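Local coordinates for ankyrin repeat and SAM domain-containing protein 4B (Mus musculus, PDB 5F3X) that probably acts as a scaffold that binds partner proteins through its ankyrin repeats, SAM domain and C-terminal PDZ-binding motif, at residues C41-L46 with K58-I63; P26-E31 with Q47-Q52. All blocks are in the same frame, centred on the assembly; numbering follows the deposited sequence.

Interaction 1: residues C41-L46 with K58-I63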
loop_
_atom_site.group_PDB
_atom_site.type_symbol
_atom_site.label_atom_id
_atom_site.label_comp_id
_atom_site.label_asym_id
_atom_site.label_seq_id
_atom_site.Cartn_x
_atom_site.Cartn_y
_atom_site.Cartn_z
ATOM N N CYS B 41 14.169 -15.877 -19.214
ATOM C CA CYS B 41 15.441 -16.587 -19.181
ATOM C C CYS B 41 15.297 -17.990 -18.606
ATOM O O CYS B 41 14.562 -18.224 -17.629
ATOM C CB CYS B 41 16.479 -15.804 -18.376
ATOM S SG CYS B 41 17.154 -14.422 -19.297
ATOM N N SER B 42 16.012 -18.917 -19.216
ATOM C CA SER B 42 16.059 -20.276 -18.720
ATOM C C SER B 42 17.335 -20.493 -17.926
ATOM O O SER B 42 18.273 -19.683 -17.961
ATOM C CB SER B 42 16.027 -21.256 -19.883
ATOM O OG SER B 42 17.250 -21.111 -20.581
ATOM N N ASP B 43 17.407 -21.669 -17.292
ATOM C CA ASP B 43 18.678 -22.077 -16.724
ATOM C C ASP B 43 19.791 -21.990 -17.766
ATOM O O ASP B 43 20.900 -21.517 -17.463
ATOM C CB ASP B 43 18.572 -23.485 -16.145
ATOM C CG ASP B 43 19.828 -23.892 -15.404
ATOM O OD1 ASP B 43 19.999 -23.448 -14.251
ATOM O OD2 ASP B 43 20.658 -24.628 -15.974
ATOM N N GLU B 44 19.517 -22.405 -19.018
ATOM C CA GLU B 44 20.619 -22.373 -19.976
ATOM C C GLU B 44 20.936 -20.949 -20.433
ATOM O O GLU B 44 22.105 -20.628 -20.670
ATOM C CB GLU B 44 20.357 -23.275 -21.184
ATOM C CG GLU B 44 21.559 -23.271 -22.163
ATOM C CD GLU B 44 21.310 -24.072 -23.450
ATOM O OE1 GLU B 44 20.125 -24.345 -23.769
ATOM O OE2 GLU B 44 22.296 -24.409 -24.156
ATOM N N ASP B 45 19.931 -20.075 -20.525
ATOM C CA ASP B 45 20.207 -18.665 -20.787
ATOM C C ASP B 45 21.177 -18.096 -19.753
ATOM O O ASP B 45 22.135 -17.392 -20.100
ATOM C CB ASP B 45 18.900 -17.874 -20.790
ATOM C CG ASP B 45 18.099 -18.072 -22.061
ATOM O OD1 ASP B 45 18.675 -17.935 -23.163
ATOM O OD2 ASP B 45 16.892 -18.383 -21.958
ATOM N N LEU B 46 20.954 -18.412 -18.469
ATOM C CA LEU B 46 21.790 -17.842 -17.421
ATOM C C LEU B 46 23.156 -18.509 -17.349
ATOM O O LEU B 46 24.118 -17.893 -16.868
ATOM C CB LEU B 46 21.082 -17.930 -16.068
ATOM C CG LEU B 46 19.764 -17.151 -15.985
ATOM C CD1 LEU B 46 19.011 -17.475 -14.716
ATOM C CD2 LEU B 46 20.000 -15.642 -16.166
ATOM N N LYS B 58 18.792 -19.709 -7.213
ATOM C CA LYS B 58 18.124 -18.665 -6.441
ATOM C C LYS B 58 17.348 -17.726 -7.350
ATOM O O LYS B 58 16.187 -17.409 -7.078
ATOM C CB LYS B 58 19.138 -17.891 -5.592
ATOM C CG LYS B 58 19.542 -18.621 -4.303
ATOM C CD LYS B 58 20.913 -18.198 -3.790
ATOM C CE LYS B 58 21.269 -19.007 -2.548
ATOM N NZ LYS B 58 22.471 -18.452 -1.844
ATOM N N VAL B 59 17.972 -17.281 -8.446
ATOM C CA VAL B 59 17.267 -16.443 -9.423
ATOM C C VAL B 59 16.020 -17.152 -9.944
ATOM O O VAL B 59 14.931 -16.575 -9.974
ATOM C CB VAL B 59 18.193 -16.045 -10.587
ATOM C CG1 VAL B 59 17.458 -15.193 -11.527
ATOM C CG2 VAL B 59 19.361 -15.251 -10.107
ATOM N N LEU B 60 16.153 -18.412 -10.379
ATOM C CA LEU B 60 15.001 -19.021 -11.035
ATOM C C LEU B 60 13.916 -19.352 -10.032
ATOM O O LEU B 60 12.726 -19.263 -10.355
ATOM C CB LEU B 60 15.401 -20.254 -11.850
ATOM C CG LEU B 60 16.333 -19.964 -13.044
ATOM C CD1 LEU B 60 17.417 -21.035 -13.244
ATOM C CD2 LEU B 60 15.543 -19.744 -14.311
ATOM N N SER B 61 14.299 -19.682 -8.805
ATOM C CA SER B 61 13.312 -19.844 -7.750
ATOM C C SER B 61 12.500 -18.570 -7.588
ATOM O O SER B 61 11.266 -18.608 -7.566
ATOM C CB SER B 61 14.014 -20.215 -6.448
ATOM O OG SER B 61 13.150 -20.122 -5.332
ATOM N N ALA B 62 13.187 -17.426 -7.511
ATOM C CA ALA B 62 12.515 -16.147 -7.314
ATOM C C ALA B 62 11.638 -15.790 -8.502
ATOM O O ALA B 62 10.537 -15.251 -8.331
ATOM C CB ALA B 62 13.546 -15.046 -7.072
ATOM N N ILE B 63 12.126 -16.061 -9.718
ATOM C CA ILE B 63 11.357 -15.792 -10.926
ATOM C C ILE B 63 10.081 -16.614 -10.935
ATOM O O ILE B 63 9.021 -16.158 -11.375
ATOM C CB ILE B 63 12.224 -16.086 -12.163
ATOM C CG1 ILE B 63 13.324 -15.032 -12.296
ATOM C CG2 ILE B 63 11.374 -16.183 -13.439
ATOM C CD1 ILE B 63 14.497 -15.504 -13.142
#

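Interaction 2: residues P26-E31 with Q47-Q52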
loop_
_atom_site.group_PDB
_atom_site.type_symbol
_atom_site.label_atom_id
_atom_site.label_comp_id
_atom_site.label_asym_id
_atom_site.label_seq_id
_atom_site.Cartn_x
_atom_site.Cartn_y
_atom_site.Cartn_z
ATOM N N PRO B 26 25.157 -5.293 -12.525
ATOM C CA PRO B 26 26.018 -4.836 -13.628
ATOM C C PRO B 26 26.105 -5.804 -14.808
ATOM O O PRO B 26 26.249 -5.329 -15.941
ATOM C CB PRO B 26 27.381 -4.623 -12.953
ATOM C CG PRO B 26 27.311 -5.353 -11.676
ATOM C CD PRO B 26 25.888 -5.304 -11.243
ATOM N N ILE B 27 26.008 -7.128 -14.601
ATOM C CA ILE B 27 26.041 -8.045 -15.744
ATOM C C ILE B 27 24.697 -8.056 -16.467
ATOM O O ILE B 27 24.648 -8.057 -17.703
ATOM C CB ILE B 27 26.467 -9.468 -15.329
ATOM C CG1 ILE B 27 26.542 -10.402 -16.548
ATOM C CG2 ILE B 27 25.480 -10.088 -14.376
ATOM C CD1 ILE B 27 27.841 -10.392 -17.334
ATOM N N PHE B 28 23.585 -8.037 -15.730
ATOM C CA PHE B 28 22.292 -7.973 -16.401
ATOM C C PHE B 28 22.168 -6.713 -17.241
ATOM O O PHE B 28 21.535 -6.728 -18.301
ATOM C CB PHE B 28 21.147 -8.031 -15.394
ATOM C CG PHE B 28 20.915 -9.384 -14.829
ATOM C CD1 PHE B 28 21.897 -10.349 -14.880
ATOM C CD2 PHE B 28 19.707 -9.703 -14.255
ATOM C CE1 PHE B 28 21.682 -11.615 -14.357
ATOM C CE2 PHE B 28 19.486 -10.961 -13.731
ATOM C CZ PHE B 28 20.474 -11.920 -13.785
ATOM N N MET B 29 22.756 -5.614 -16.798
ATOM C CA MET B 29 22.617 -4.401 -17.587
ATOM C C MET B 29 23.483 -4.452 -18.836
ATOM O O MET B 29 23.061 -3.996 -19.902
ATOM C CB MET B 29 22.934 -3.184 -16.727
ATOM C CG MET B 29 21.795 -2.861 -15.775
ATOM S SD MET B 29 22.035 -1.328 -14.880
ATOM C CE MET B 29 23.392 -1.774 -13.769
ATOM N N ARG B 30 24.689 -5.018 -18.741
ATOM C CA ARG B 30 25.520 -5.112 -19.934
ATOM C C ARG B 30 24.853 -6.002 -20.974
ATOM O O ARG B 30 24.971 -5.743 -22.179
ATOM C CB ARG B 30 26.926 -5.617 -19.578
ATOM N N GLU B 31 24.113 -7.018 -20.532
ATOM C CA GLU B 31 23.365 -7.872 -21.444
ATOM C C GLU B 31 22.000 -7.297 -21.789
ATOM O O GLU B 31 21.228 -7.955 -22.495
ATOM C CB GLU B 31 23.208 -9.280 -20.858
ATOM C CG GLU B 31 24.516 -10.038 -20.671
ATOM C CD GLU B 31 25.222 -10.360 -21.983
ATOM O OE1 GLU B 31 24.546 -10.430 -23.041
ATOM O OE2 GLU B 31 26.464 -10.543 -21.954
ATOM N N GLN B 47 23.257 -19.772 -17.783
ATOM C CA GLN B 47 24.567 -20.384 -17.974
ATOM C C GLN B 47 25.345 -19.690 -19.080
ATOM O O GLN B 47 26.577 -19.652 -19.041
ATOM C CB GLN B 47 24.430 -21.856 -18.332
ATOM C CG GLN B 47 24.486 -22.833 -17.192
ATOM C CD GLN B 47 24.419 -24.269 -17.692
ATOM O OE1 GLN B 47 25.444 -24.927 -17.837
ATOM N NE2 GLN B 47 23.212 -24.752 -17.972
ATOM N N ASN B 48 24.651 -19.155 -20.085
ATOM C CA ASN B 48 25.364 -18.530 -21.190
ATOM C C ASN B 48 26.085 -17.260 -20.747
ATOM O O ASN B 48 27.159 -16.947 -21.274
ATOM C CB ASN B 48 24.405 -18.268 -22.350
ATOM C CG ASN B 48 24.111 -19.533 -23.153
ATOM O OD1 ASN B 48 24.903 -20.478 -23.149
ATOM N ND2 ASN B 48 22.979 -19.552 -23.850
ATOM N N ILE B 49 25.548 -16.545 -19.763
ATOM C CA ILE B 49 26.210 -15.350 -19.252
ATOM C C ILE B 49 27.066 -15.698 -18.046
ATOM O O ILE B 49 27.416 -14.815 -17.258
ATOM C CB ILE B 49 25.219 -14.211 -18.953
ATOM C CG1 ILE B 49 24.125 -14.655 -17.979
ATOM C CG2 ILE B 49 24.646 -13.678 -20.275
ATOM C CD1 ILE B 49 23.259 -13.526 -17.477
ATOM N N HIS B 50 27.320 -16.997 -17.838
ATOM C CA HIS B 50 28.296 -17.478 -16.842
ATOM C C HIS B 50 27.842 -17.230 -15.403
ATOM O O HIS B 50 28.650 -16.890 -14.535
ATOM C CB HIS B 50 29.682 -16.853 -17.046
ATOM C CG HIS B 50 30.166 -16.893 -18.458
ATOM N ND1 HIS B 50 30.927 -17.932 -18.952
ATOM C CD2 HIS B 50 30.003 -16.021 -19.481
ATOM C CE1 HIS B 50 31.201 -17.702 -20.224
ATOM N NE2 HIS B 50 30.655 -16.550 -20.569
ATOM N N MET B 51 26.548 -17.384 -15.143
ATOM C CA MET B 51 26.055 -17.445 -13.774
ATOM C C MET B 51 26.244 -18.866 -13.257
ATOM O O MET B 51 25.883 -19.833 -13.936
ATOM C CB MET B 51 24.582 -17.027 -13.719
ATOM C CG MET B 51 24.002 -16.992 -12.319
ATOM S SD MET B 51 22.541 -15.948 -12.185
ATOM C CE MET B 51 23.078 -14.550 -13.155
ATOM N N GLN B 52 26.828 -19.004 -12.072
ATOM C CA GLN B 52 27.085 -20.358 -11.611
ATOM C C GLN B 52 25.833 -20.949 -10.959
ATOM O O GLN B 52 24.838 -20.260 -10.708
ATOM C CB GLN B 52 28.279 -20.376 -10.656
ATOM C CG GLN B 52 29.507 -19.702 -11.244
ATOM C CD GLN B 52 30.794 -20.464 -10.989
ATOM O OE1 GLN B 52 30.978 -21.585 -11.474
ATOM N NE2 GLN B 52 31.699 -19.857 -10.219
#

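Interaction 1: residues C41-L46 with K58-I63
Leu60, on the helix 53-71, packs against the start of the helix 43-48, and its two methyl groups divide the work. CD1 lies 3.7 Å from Asp43 OD1 and about as far from Asp43 CA, while CD2 comes within 3.8 Å of the Cys41 carbonyl oxygen and also nears the backbone N of Asp43. One branched end therefore covers the main chain of the turn that leads into the helix. From one helical turn further on, Leu46 reaches toward Leu60 tip to tip, its CD1 standing 4.0 Å from Leu60 CG. The same methyl carbon also packs on Val59, 4.2 Å from CG1. No hydrogen bond joins the two segments. An alanine in place of Leu60 would probably open a gap beside Leu46 CD1 and leave the Cys41-Asp43 backbone without its apolar cover.

Asp43 crosses Leu60 at about a right angle. With CG anti to the backbone N (chi1 -174°), the carboxylate carbon is carried out beside Leu60 CD1. OD1, the same oxygen that lies against the leucine methyl, forms a salt bridge to Arg56, one turn before Leu60 on the partner helix. The charged pair and the leucine contact thus tie the same two helices together.

Behind this first shell, Ser42 and Asp45 fix the helix start. Asp45 N donates to Ser42 OG at 2.9 Å, nearly straight at 168°, and Ser42 N returns a bond to the anti lone pair of Asp45 OD2. This reciprocal pair is a capping box with Ser42 as N-cap. Val59 continues inward to Leu21, joining the contact to the core of the five-helix SAM fold, in which the long C-terminal helix packs against the shorter helices.

Interaction 2: residues P26-E31 with Q47-Q52
The helix 25-30 faces the turn that follows the helix 43-48, with Ile27 and Ile49 nearest in the backbone, their CA atoms 8.1 Å apart. The contact between the two segments is mainly apolar and rests mostly on Ile49, which touches partners with two different branches. Its CD1 meets Phe28 CE1 at 4.0 Å, approaching the ring obliquely, whereas CG2 lies 3.7 Å from Glu31 CG as the two side chains slide past each other in opposite directions. The bend of Glu31 at chi2 (-65°) brings its CD, too, against the same methyl, 3.8 Å from Ile49 CG2; no hydrogen bond crosses the contact.

Ile49 and Met51 are presented by a Schellman motif that closes the helix: His50, with positive phi, is its C-prime residue, Met51 N bonds to Leu46 O, and His50 N to Gln47 O. The chain thereby turns toward the long C-terminal helix of the SAM fold.

Met51 crosses Phe28 at about a right angle and brings its terminal methyl to the ring edge, CE lying in the ring plane 3.5 Å from Phe28 CE1. Inward, the Phe28 ring also packs on Leu12 and Leu16 of the helix 11-18, while Met51 touches Phe24.

Interactions 1 and 2 lie at opposite ends of the helix 43-48, their centres about 11 Å apart: the first engages its start, the second uses the turn just after its end. Along the chain their segments alternate, in the order 26-31, 41-46, 47-52, 58-63. In space, the region 41-52 lies between the helix 25-30 and the long helix 53-71. The two contacts touch where Met51 SD packs on Val59 CG2 at 3.9 Å, and through the probable hydrogen bond from Met51 N to Leu46 O, 3.0 Å long. Both fall within the SAM domain, and together they tie three of its five helices into a single compact bundle.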